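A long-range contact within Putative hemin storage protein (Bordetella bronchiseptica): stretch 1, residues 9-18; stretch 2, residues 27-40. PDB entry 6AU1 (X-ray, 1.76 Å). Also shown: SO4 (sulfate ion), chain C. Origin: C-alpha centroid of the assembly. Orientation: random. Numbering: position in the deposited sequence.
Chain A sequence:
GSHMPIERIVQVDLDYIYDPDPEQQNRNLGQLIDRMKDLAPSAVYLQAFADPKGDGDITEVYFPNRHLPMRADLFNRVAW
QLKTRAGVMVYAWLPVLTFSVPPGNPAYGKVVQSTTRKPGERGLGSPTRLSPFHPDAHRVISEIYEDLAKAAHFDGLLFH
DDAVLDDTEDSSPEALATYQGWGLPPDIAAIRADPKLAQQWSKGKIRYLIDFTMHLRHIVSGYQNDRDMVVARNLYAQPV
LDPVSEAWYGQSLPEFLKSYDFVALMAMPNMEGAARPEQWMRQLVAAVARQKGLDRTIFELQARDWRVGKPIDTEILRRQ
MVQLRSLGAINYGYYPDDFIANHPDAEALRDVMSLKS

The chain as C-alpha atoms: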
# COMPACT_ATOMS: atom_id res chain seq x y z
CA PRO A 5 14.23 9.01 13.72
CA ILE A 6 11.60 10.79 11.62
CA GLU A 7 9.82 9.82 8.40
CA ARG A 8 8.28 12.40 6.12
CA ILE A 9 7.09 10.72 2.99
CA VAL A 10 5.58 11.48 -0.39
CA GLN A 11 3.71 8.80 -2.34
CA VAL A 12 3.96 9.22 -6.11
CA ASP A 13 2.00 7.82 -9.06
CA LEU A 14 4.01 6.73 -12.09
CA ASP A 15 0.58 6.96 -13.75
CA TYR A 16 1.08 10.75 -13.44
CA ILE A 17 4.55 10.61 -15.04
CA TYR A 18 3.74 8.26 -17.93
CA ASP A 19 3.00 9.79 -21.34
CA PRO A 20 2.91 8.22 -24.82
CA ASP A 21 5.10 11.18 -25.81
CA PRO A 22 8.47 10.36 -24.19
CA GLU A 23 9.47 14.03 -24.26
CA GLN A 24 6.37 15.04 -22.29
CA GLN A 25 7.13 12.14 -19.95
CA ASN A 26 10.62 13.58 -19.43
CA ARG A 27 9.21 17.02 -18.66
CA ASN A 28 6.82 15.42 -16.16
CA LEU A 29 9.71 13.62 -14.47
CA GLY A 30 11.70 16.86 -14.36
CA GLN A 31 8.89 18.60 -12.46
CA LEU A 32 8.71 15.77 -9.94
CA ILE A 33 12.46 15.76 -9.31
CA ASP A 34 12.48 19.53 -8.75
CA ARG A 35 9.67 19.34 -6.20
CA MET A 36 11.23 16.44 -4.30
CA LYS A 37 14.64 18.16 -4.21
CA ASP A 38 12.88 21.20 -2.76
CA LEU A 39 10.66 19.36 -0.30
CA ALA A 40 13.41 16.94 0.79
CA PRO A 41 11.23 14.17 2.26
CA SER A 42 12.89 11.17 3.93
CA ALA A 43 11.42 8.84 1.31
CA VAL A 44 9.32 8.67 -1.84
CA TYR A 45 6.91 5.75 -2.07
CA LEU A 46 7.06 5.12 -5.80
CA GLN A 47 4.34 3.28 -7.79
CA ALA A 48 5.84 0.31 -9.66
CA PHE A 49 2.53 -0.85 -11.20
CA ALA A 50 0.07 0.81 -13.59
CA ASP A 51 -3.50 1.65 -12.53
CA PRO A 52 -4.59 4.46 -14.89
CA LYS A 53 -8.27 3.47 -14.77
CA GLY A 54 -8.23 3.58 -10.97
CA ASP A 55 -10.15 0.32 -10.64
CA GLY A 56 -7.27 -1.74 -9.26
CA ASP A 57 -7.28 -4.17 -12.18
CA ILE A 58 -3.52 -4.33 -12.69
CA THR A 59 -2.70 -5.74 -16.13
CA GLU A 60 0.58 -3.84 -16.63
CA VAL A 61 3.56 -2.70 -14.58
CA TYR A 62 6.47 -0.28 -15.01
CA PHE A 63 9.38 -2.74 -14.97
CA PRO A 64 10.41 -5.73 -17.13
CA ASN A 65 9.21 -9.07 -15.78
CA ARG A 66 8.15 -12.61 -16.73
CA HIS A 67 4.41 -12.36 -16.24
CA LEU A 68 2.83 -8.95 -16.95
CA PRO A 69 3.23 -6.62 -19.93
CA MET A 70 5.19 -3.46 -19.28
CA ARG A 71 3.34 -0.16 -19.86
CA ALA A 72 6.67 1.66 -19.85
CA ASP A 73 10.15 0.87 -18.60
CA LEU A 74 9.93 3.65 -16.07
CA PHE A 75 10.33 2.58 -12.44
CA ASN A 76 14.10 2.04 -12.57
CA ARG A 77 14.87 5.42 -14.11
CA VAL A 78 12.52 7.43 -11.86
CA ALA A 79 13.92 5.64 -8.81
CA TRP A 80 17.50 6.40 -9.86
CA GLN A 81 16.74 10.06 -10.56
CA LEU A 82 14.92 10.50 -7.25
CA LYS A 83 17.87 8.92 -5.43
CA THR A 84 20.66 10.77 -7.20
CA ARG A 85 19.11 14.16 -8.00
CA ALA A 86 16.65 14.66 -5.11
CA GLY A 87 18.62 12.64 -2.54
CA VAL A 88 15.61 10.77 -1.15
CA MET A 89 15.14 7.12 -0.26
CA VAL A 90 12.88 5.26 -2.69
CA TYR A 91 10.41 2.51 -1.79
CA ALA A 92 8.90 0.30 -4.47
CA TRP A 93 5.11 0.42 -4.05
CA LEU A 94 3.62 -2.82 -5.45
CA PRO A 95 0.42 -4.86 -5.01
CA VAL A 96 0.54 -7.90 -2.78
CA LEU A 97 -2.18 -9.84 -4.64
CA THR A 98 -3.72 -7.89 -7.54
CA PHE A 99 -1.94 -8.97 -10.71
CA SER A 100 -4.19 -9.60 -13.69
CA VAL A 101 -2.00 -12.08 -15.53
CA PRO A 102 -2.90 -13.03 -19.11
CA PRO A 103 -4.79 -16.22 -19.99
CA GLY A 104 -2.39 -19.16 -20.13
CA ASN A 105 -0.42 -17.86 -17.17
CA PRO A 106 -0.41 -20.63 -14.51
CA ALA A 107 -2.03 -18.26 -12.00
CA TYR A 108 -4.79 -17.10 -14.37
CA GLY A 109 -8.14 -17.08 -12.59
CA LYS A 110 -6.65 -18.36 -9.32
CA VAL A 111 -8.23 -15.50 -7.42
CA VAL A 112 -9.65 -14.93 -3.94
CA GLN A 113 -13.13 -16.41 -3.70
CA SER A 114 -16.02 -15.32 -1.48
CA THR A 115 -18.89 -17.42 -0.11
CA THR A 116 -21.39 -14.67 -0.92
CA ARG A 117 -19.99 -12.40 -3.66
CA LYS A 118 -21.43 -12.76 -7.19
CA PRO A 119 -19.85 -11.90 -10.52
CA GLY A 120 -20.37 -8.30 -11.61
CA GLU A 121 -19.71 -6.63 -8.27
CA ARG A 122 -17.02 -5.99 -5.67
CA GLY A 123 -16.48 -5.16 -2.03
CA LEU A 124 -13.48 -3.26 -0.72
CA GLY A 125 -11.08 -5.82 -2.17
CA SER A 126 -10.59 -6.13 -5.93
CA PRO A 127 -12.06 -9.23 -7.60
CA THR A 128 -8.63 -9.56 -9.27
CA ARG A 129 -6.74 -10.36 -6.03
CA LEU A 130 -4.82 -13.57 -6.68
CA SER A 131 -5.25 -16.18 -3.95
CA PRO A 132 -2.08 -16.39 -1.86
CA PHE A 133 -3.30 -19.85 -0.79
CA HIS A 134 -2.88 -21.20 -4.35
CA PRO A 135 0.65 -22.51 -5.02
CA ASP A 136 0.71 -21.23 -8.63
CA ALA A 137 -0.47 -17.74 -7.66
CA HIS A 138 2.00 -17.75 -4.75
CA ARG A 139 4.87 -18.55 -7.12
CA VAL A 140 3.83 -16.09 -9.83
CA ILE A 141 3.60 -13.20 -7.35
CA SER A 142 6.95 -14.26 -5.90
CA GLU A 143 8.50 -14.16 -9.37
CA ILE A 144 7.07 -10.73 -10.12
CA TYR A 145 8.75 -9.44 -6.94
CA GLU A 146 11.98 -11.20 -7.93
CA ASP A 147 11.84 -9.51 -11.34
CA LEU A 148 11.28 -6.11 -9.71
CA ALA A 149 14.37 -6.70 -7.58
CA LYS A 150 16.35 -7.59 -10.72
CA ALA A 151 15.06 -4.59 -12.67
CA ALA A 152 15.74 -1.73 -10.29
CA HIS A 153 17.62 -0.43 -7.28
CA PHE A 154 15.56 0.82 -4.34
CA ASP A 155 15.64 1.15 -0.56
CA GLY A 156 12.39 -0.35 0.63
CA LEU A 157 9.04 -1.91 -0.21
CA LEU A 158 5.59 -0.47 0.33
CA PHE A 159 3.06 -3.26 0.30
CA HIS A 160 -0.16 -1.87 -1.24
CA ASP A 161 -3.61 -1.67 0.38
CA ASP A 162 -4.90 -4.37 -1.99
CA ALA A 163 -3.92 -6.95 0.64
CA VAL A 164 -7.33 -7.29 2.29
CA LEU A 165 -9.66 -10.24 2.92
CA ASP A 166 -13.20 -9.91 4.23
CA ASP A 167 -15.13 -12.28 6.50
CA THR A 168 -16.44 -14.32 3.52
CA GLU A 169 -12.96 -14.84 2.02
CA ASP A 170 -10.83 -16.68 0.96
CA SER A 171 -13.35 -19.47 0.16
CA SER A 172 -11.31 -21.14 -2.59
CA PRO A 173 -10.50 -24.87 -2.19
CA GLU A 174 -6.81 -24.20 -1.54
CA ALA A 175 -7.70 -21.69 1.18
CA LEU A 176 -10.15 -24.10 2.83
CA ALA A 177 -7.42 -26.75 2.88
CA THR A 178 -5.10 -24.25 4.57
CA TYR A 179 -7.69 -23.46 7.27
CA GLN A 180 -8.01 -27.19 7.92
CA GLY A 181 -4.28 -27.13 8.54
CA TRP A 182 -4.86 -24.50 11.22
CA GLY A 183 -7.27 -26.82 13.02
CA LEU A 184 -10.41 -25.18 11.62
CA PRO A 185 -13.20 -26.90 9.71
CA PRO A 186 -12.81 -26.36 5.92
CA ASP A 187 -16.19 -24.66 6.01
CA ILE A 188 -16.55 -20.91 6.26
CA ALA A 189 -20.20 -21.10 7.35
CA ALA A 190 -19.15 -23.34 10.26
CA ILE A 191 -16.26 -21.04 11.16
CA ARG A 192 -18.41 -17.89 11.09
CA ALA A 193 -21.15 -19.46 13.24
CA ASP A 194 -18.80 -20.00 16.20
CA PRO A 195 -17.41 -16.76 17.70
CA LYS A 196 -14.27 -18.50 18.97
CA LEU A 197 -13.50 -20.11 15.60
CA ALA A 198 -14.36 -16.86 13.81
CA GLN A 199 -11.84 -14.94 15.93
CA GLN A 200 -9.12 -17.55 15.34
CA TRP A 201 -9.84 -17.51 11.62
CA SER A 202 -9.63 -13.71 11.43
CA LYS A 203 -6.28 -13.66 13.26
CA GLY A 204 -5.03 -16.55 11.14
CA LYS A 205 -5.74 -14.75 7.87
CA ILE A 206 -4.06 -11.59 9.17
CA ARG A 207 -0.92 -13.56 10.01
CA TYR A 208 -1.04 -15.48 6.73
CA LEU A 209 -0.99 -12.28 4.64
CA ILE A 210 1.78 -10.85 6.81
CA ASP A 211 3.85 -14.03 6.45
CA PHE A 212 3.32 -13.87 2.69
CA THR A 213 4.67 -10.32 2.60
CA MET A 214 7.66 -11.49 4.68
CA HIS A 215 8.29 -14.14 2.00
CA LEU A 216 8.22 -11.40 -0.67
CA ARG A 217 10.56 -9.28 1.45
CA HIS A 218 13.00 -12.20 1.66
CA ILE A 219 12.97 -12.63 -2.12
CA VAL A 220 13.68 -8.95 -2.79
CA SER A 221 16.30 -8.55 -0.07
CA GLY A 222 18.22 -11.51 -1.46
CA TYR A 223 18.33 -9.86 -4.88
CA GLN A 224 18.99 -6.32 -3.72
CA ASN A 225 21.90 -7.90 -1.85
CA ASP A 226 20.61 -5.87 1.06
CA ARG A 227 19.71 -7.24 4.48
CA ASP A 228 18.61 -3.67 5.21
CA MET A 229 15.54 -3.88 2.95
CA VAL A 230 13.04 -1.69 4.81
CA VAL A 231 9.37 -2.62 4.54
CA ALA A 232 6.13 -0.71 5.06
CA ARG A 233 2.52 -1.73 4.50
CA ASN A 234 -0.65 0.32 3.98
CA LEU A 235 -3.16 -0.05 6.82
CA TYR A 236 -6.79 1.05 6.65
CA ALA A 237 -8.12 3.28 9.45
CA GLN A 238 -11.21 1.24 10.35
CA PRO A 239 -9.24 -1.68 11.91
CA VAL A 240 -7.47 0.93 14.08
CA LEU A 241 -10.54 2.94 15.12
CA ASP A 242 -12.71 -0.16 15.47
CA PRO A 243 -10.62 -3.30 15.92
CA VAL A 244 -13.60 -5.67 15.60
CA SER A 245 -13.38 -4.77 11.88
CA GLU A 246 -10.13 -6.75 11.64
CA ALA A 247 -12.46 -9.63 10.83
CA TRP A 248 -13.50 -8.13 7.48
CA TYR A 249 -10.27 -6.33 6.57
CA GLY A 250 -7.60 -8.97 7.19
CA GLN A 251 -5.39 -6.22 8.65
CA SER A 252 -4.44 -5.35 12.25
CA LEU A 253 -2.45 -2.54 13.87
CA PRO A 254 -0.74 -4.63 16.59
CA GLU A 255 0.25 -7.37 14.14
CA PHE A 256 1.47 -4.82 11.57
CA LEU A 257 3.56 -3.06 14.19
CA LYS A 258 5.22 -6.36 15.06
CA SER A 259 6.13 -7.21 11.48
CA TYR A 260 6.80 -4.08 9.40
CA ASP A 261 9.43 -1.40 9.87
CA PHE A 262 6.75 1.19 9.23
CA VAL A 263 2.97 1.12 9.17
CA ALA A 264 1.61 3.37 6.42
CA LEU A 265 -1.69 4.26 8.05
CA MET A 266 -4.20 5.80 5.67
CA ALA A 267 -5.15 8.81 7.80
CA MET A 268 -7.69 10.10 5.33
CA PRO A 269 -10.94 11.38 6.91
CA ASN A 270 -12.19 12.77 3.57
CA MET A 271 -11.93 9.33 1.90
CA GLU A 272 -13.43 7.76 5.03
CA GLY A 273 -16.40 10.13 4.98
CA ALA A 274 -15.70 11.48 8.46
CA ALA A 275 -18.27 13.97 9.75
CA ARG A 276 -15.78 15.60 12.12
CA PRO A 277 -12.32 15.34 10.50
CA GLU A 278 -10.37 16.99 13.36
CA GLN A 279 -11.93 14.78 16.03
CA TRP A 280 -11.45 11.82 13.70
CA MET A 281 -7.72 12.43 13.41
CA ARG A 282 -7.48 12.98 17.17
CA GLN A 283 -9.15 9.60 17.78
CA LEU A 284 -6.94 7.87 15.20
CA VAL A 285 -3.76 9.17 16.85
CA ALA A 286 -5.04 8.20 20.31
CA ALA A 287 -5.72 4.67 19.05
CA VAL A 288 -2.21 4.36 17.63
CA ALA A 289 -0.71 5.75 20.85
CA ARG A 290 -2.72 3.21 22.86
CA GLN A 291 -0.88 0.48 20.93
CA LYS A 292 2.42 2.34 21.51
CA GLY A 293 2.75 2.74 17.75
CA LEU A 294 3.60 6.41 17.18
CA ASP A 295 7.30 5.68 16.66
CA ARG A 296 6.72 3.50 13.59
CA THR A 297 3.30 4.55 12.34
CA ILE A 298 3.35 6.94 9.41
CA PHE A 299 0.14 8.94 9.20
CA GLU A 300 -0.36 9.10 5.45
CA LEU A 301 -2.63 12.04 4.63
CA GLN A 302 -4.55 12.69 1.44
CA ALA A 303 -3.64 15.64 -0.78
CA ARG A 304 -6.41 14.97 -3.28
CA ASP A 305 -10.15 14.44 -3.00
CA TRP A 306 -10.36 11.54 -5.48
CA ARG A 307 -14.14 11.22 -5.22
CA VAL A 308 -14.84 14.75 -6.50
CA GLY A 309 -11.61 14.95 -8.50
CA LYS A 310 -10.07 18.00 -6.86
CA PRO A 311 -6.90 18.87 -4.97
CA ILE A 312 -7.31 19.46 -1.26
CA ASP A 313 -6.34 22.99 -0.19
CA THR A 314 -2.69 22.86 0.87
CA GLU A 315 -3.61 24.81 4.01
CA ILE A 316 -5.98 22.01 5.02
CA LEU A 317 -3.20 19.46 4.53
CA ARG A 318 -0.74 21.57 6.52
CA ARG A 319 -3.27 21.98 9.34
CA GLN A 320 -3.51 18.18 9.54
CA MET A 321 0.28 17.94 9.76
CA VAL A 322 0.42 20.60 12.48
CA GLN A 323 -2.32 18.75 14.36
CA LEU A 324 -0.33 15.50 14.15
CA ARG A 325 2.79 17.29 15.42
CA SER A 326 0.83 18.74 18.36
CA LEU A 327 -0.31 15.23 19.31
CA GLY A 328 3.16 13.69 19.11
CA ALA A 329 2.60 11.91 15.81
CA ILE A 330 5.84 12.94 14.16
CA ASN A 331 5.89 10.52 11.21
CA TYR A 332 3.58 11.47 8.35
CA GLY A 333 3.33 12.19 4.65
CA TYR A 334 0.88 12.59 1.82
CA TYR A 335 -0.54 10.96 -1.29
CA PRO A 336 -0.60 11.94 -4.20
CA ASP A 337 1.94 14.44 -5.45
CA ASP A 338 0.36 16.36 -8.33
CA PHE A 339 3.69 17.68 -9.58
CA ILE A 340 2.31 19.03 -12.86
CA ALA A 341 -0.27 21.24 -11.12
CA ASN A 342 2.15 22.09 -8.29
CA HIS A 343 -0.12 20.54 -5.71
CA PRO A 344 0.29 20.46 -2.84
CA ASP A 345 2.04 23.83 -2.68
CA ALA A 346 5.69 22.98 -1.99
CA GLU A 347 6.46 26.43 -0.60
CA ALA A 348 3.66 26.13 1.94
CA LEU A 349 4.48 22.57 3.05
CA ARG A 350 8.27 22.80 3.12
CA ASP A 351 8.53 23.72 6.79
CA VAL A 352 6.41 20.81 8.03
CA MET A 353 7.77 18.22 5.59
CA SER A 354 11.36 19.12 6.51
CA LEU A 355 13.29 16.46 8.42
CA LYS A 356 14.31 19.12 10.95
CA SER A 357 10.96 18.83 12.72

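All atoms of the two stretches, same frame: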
# COMPACT_ATOMS: atom_id res chain seq x y z
N ILE A 9 7.08 11.41 4.27
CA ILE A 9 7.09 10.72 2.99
C ILE A 9 6.13 11.31 1.98
O ILE A 9 5.17 12.00 2.32
CB ILE A 9 6.79 9.21 3.16
CG1 ILE A 9 5.35 8.97 3.63
CG2 ILE A 9 7.79 8.58 4.16
CD1 ILE A 9 4.34 8.77 2.49
N VAL A 10 6.43 11.05 0.71
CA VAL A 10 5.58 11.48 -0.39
C VAL A 10 5.31 10.25 -1.24
O VAL A 10 6.25 9.57 -1.65
CB VAL A 10 6.24 12.58 -1.26
CG1 VAL A 10 5.31 12.98 -2.42
CG2 VAL A 10 6.60 13.81 -0.42
N GLN A 11 4.04 9.94 -1.48
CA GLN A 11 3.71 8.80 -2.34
C GLN A 11 3.38 9.32 -3.74
O GLN A 11 2.62 10.27 -3.90
CB GLN A 11 2.56 8.00 -1.75
CG GLN A 11 2.24 6.71 -2.52
CD GLN A 11 1.37 5.77 -1.70
OE1 GLN A 11 1.60 5.57 -0.52
NE2 GLN A 11 0.37 5.18 -2.34
N VAL A 12 3.97 8.69 -4.75
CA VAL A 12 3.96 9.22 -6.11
C VAL A 12 3.46 8.21 -7.13
O VAL A 12 3.91 7.06 -7.14
CB VAL A 12 5.38 9.67 -6.51
CG1 VAL A 12 5.46 10.03 -7.99
CG2 VAL A 12 5.84 10.85 -5.63
N ASP A 13 2.54 8.66 -7.99
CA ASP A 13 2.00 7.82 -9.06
C ASP A 13 2.87 7.90 -10.31
O ASP A 13 3.05 8.99 -10.85
CB ASP A 13 0.58 8.25 -9.43
CG ASP A 13 -0.36 8.16 -8.27
OD1 ASP A 13 -0.75 7.03 -7.92
OD2 ASP A 13 -0.73 9.23 -7.72
N LEU A 14 3.40 6.77 -10.76
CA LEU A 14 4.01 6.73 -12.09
C LEU A 14 2.94 6.94 -13.16
O LEU A 14 3.27 7.31 -14.30
CB LEU A 14 4.74 5.41 -12.33
CG LEU A 14 6.27 5.54 -12.39
CD1 LEU A 14 6.76 6.25 -11.18
CD2 LEU A 14 6.96 4.19 -12.53
N ASP A 15 1.68 6.67 -12.83
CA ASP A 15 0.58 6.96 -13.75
C ASP A 15 0.52 8.46 -14.08
O ASP A 15 0.00 8.84 -15.12
CB ASP A 15 -0.77 6.50 -13.18
CG ASP A 15 -0.87 4.99 -13.05
OD1 ASP A 15 -0.20 4.26 -13.81
OD2 ASP A 15 -1.65 4.52 -12.18
N TYR A 16 1.05 9.30 -13.19
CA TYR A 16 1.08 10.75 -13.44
C TYR A 16 2.27 11.15 -14.30
O TYR A 16 2.25 12.19 -14.97
CB TYR A 16 1.16 11.54 -12.13
CG TYR A 16 -0.11 11.70 -11.30
CD1 TYR A 16 -1.26 10.94 -11.54
CD2 TYR A 16 -0.15 12.62 -10.25
CE1 TYR A 16 -2.40 11.10 -10.75
CE2 TYR A 16 -1.29 12.79 -9.46
CZ TYR A 16 -2.40 12.02 -9.71
OH TYR A 16 -3.52 12.20 -8.92
N ILE A 17 3.33 10.34 -14.26
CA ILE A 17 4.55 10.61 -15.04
C ILE A 17 4.40 10.12 -16.48
O ILE A 17 4.79 10.81 -17.43
CB ILE A 17 5.78 9.93 -14.41
CG1 ILE A 17 5.96 10.40 -12.96
CG2 ILE A 17 7.04 10.15 -15.27
CD1 ILE A 17 7.07 9.68 -12.20
N TYR A 18 3.87 8.91 -16.62
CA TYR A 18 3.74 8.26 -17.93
C TYR A 18 3.09 9.16 -18.98
O TYR A 18 2.10 9.84 -18.70
CB TYR A 18 2.91 6.97 -17.82
CG TYR A 18 2.65 6.38 -19.19
CD1 TYR A 18 3.65 5.69 -19.87
CD2 TYR A 18 1.43 6.56 -19.84
CE1 TYR A 18 3.44 5.18 -21.14
CE2 TYR A 18 1.21 6.04 -21.11
CZ TYR A 18 2.22 5.35 -21.75
OH TYR A 18 2.02 4.84 -23.02
N ARG A 27 9.54 15.75 -19.30
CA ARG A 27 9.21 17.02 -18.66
C ARG A 27 8.46 16.78 -17.35
O ARG A 27 8.71 17.45 -16.35
CB ARG A 27 8.39 17.91 -19.60
CG ARG A 27 9.23 18.50 -20.73
CD ARG A 27 8.49 19.58 -21.48
NE ARG A 27 7.46 19.02 -22.36
CZ ARG A 27 7.69 18.60 -23.60
NH1 ARG A 27 8.92 18.68 -24.10
NH2 ARG A 27 6.70 18.11 -24.33
N ASN A 28 7.54 15.81 -17.36
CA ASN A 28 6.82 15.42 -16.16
C ASN A 28 7.79 14.99 -15.06
O ASN A 28 7.72 15.47 -13.92
CB ASN A 28 5.85 14.26 -16.45
CG ASN A 28 4.71 14.67 -17.37
OD1 ASN A 28 4.48 15.87 -17.62
ND2 ASN A 28 3.98 13.67 -17.87
N LEU A 29 8.70 14.09 -15.41
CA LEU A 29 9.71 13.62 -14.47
C LEU A 29 10.53 14.78 -13.91
O LEU A 29 10.77 14.85 -12.71
CB LEU A 29 10.63 12.59 -15.13
CG LEU A 29 11.74 12.03 -14.24
CD1 LEU A 29 11.17 11.55 -12.90
CD2 LEU A 29 12.45 10.91 -14.96
N GLY A 30 10.95 15.69 -14.78
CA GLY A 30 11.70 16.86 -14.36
C GLY A 30 10.98 17.66 -13.28
O GLY A 30 11.60 18.10 -12.31
N GLN A 31 9.67 17.84 -13.44
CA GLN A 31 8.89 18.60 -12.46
C GLN A 31 8.84 17.88 -11.12
O GLN A 31 8.90 18.52 -10.06
CB GLN A 31 7.47 18.85 -12.97
CG GLN A 31 7.38 19.88 -14.09
CD GLN A 31 5.95 20.28 -14.39
OE1 GLN A 31 5.13 19.44 -14.76
NE2 GLN A 31 5.64 21.55 -14.20
N LEU A 32 8.72 16.56 -11.17
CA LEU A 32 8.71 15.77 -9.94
C LEU A 32 10.04 15.90 -9.20
O LEU A 32 10.06 16.20 -8.00
CB LEU A 32 8.43 14.29 -10.25
CG LEU A 32 8.63 13.34 -9.07
CD1 LEU A 32 7.62 13.63 -7.95
CD2 LEU A 32 8.56 11.88 -9.52
N ILE A 33 11.14 15.71 -9.92
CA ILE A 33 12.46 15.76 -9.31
C ILE A 33 12.69 17.11 -8.64
O ILE A 33 13.18 17.17 -7.51
CB ILE A 33 13.58 15.50 -10.34
CG1 ILE A 33 13.44 14.11 -10.98
CG2 ILE A 33 14.95 15.66 -9.70
CD1 ILE A 33 13.29 12.96 -9.98
N ASP A 34 12.31 18.19 -9.32
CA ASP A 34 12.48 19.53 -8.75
C ASP A 34 11.72 19.71 -7.44
O ASP A 34 12.24 20.30 -6.49
CB ASP A 34 12.04 20.60 -9.75
CG ASP A 34 13.02 20.77 -10.90
OD1 ASP A 34 14.15 20.25 -10.80
OD2 ASP A 34 12.65 21.42 -11.90
N ARG A 35 10.48 19.22 -7.40
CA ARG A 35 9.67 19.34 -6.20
C ARG A 35 10.23 18.51 -5.06
O ARG A 35 10.24 18.95 -3.91
CB ARG A 35 8.23 18.91 -6.49
CG ARG A 35 7.41 19.95 -7.23
CD ARG A 35 6.10 19.34 -7.73
NE ARG A 35 5.24 18.85 -6.65
CZ ARG A 35 4.49 19.65 -5.88
NH1 ARG A 35 4.51 20.96 -6.07
NH2 ARG A 35 3.73 19.13 -4.92
N MET A 36 10.69 17.29 -5.36
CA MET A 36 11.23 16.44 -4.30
C MET A 36 12.58 16.96 -3.78
O MET A 36 12.87 16.85 -2.59
CB MET A 36 11.35 15.00 -4.79
CG MET A 36 9.99 14.34 -5.10
SD MET A 36 8.82 14.33 -3.71
CE MET A 36 7.79 15.76 -4.07
N LYS A 37 13.39 17.55 -4.66
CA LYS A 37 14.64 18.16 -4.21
C LYS A 37 14.33 19.29 -3.24
O LYS A 37 14.99 19.45 -2.22
CB LYS A 37 15.46 18.65 -5.42
CG LYS A 37 16.76 19.35 -5.08
CD LYS A 37 17.66 19.49 -6.31
CE LYS A 37 16.89 20.05 -7.51
NZ LYS A 37 17.78 20.29 -8.69
N ASP A 38 13.28 20.05 -3.55
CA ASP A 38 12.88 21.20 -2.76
C ASP A 38 12.27 20.80 -1.42
O ASP A 38 12.57 21.39 -0.37
CB ASP A 38 11.88 22.04 -3.56
CG ASP A 38 11.47 23.32 -2.85
OD1 ASP A 38 12.27 23.82 -2.03
OD2 ASP A 38 10.37 23.82 -3.14
N LEU A 39 11.42 19.79 -1.46
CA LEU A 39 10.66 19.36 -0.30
C LEU A 39 11.51 18.50 0.64
O LEU A 39 11.29 18.49 1.86
CB LEU A 39 9.42 18.59 -0.76
CG LEU A 39 8.21 18.55 0.15
CD1 LEU A 39 7.68 19.95 0.42
CD2 LEU A 39 7.13 17.68 -0.49
N ALA A 40 12.48 17.80 0.05
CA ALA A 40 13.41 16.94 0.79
C ALA A 40 12.73 16.01 1.81
O ALA A 40 13.07 16.05 3.00
CB ALA A 40 14.46 17.81 1.49
S SO4 C . -1.30 3.62 -22.96
O1 SO4 C . -0.46 2.71 -22.19
O2 SO4 C . -2.26 4.28 -22.08
O3 SO4 C . -2.03 2.85 -23.98
O4 SO4 C . -0.47 4.64 -23.61

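The contact is a small apolar packing of a helix against a strand and the turn that follows it, fastened at one end by a single side-chain-to-backbone hydrogen bond. Strand 9-12 and helix 27-39 run nearly antiparallel, at 169°, with their axes 10.9 Å apart at closest approach, a spacing that leaves room for side chains to meet between them. Alternation along the strand turns Val-10 and Val-12 toward the helix, while Ile-9 and Gln-11 stay out of reach. On the helix, Asn-28, Leu-32, Met-36 and Leu-39 recur every three or four residues and so line one face. Val-10 meets two of them, its CB lying 4.0 Å from Met-36 SD and its CG2 3.9 Å from Leu-39 CD2. Leu-32 joins strand and turn: its CD2 is 3.9 Å from Val-12 CG1 and 3.8 Å from Ile-17 CD1. Ile-17, which has the largest area covered, also places CG2 4.3 Å from Leu-29 CB. Here the backbones draw close, with the CA atoms of Ile-17 and Asn-28 5.4 Å apart, and Asn-28 ND2 donates to Ile-17 O at 3.0 Å and a nearly linear 172°. Asn-28 OD1 is hydrogen-bonded elsewhere in the structure. Tyr-18 points away from the helix, and its OH donates to sulfate O4 at 2.6 Å.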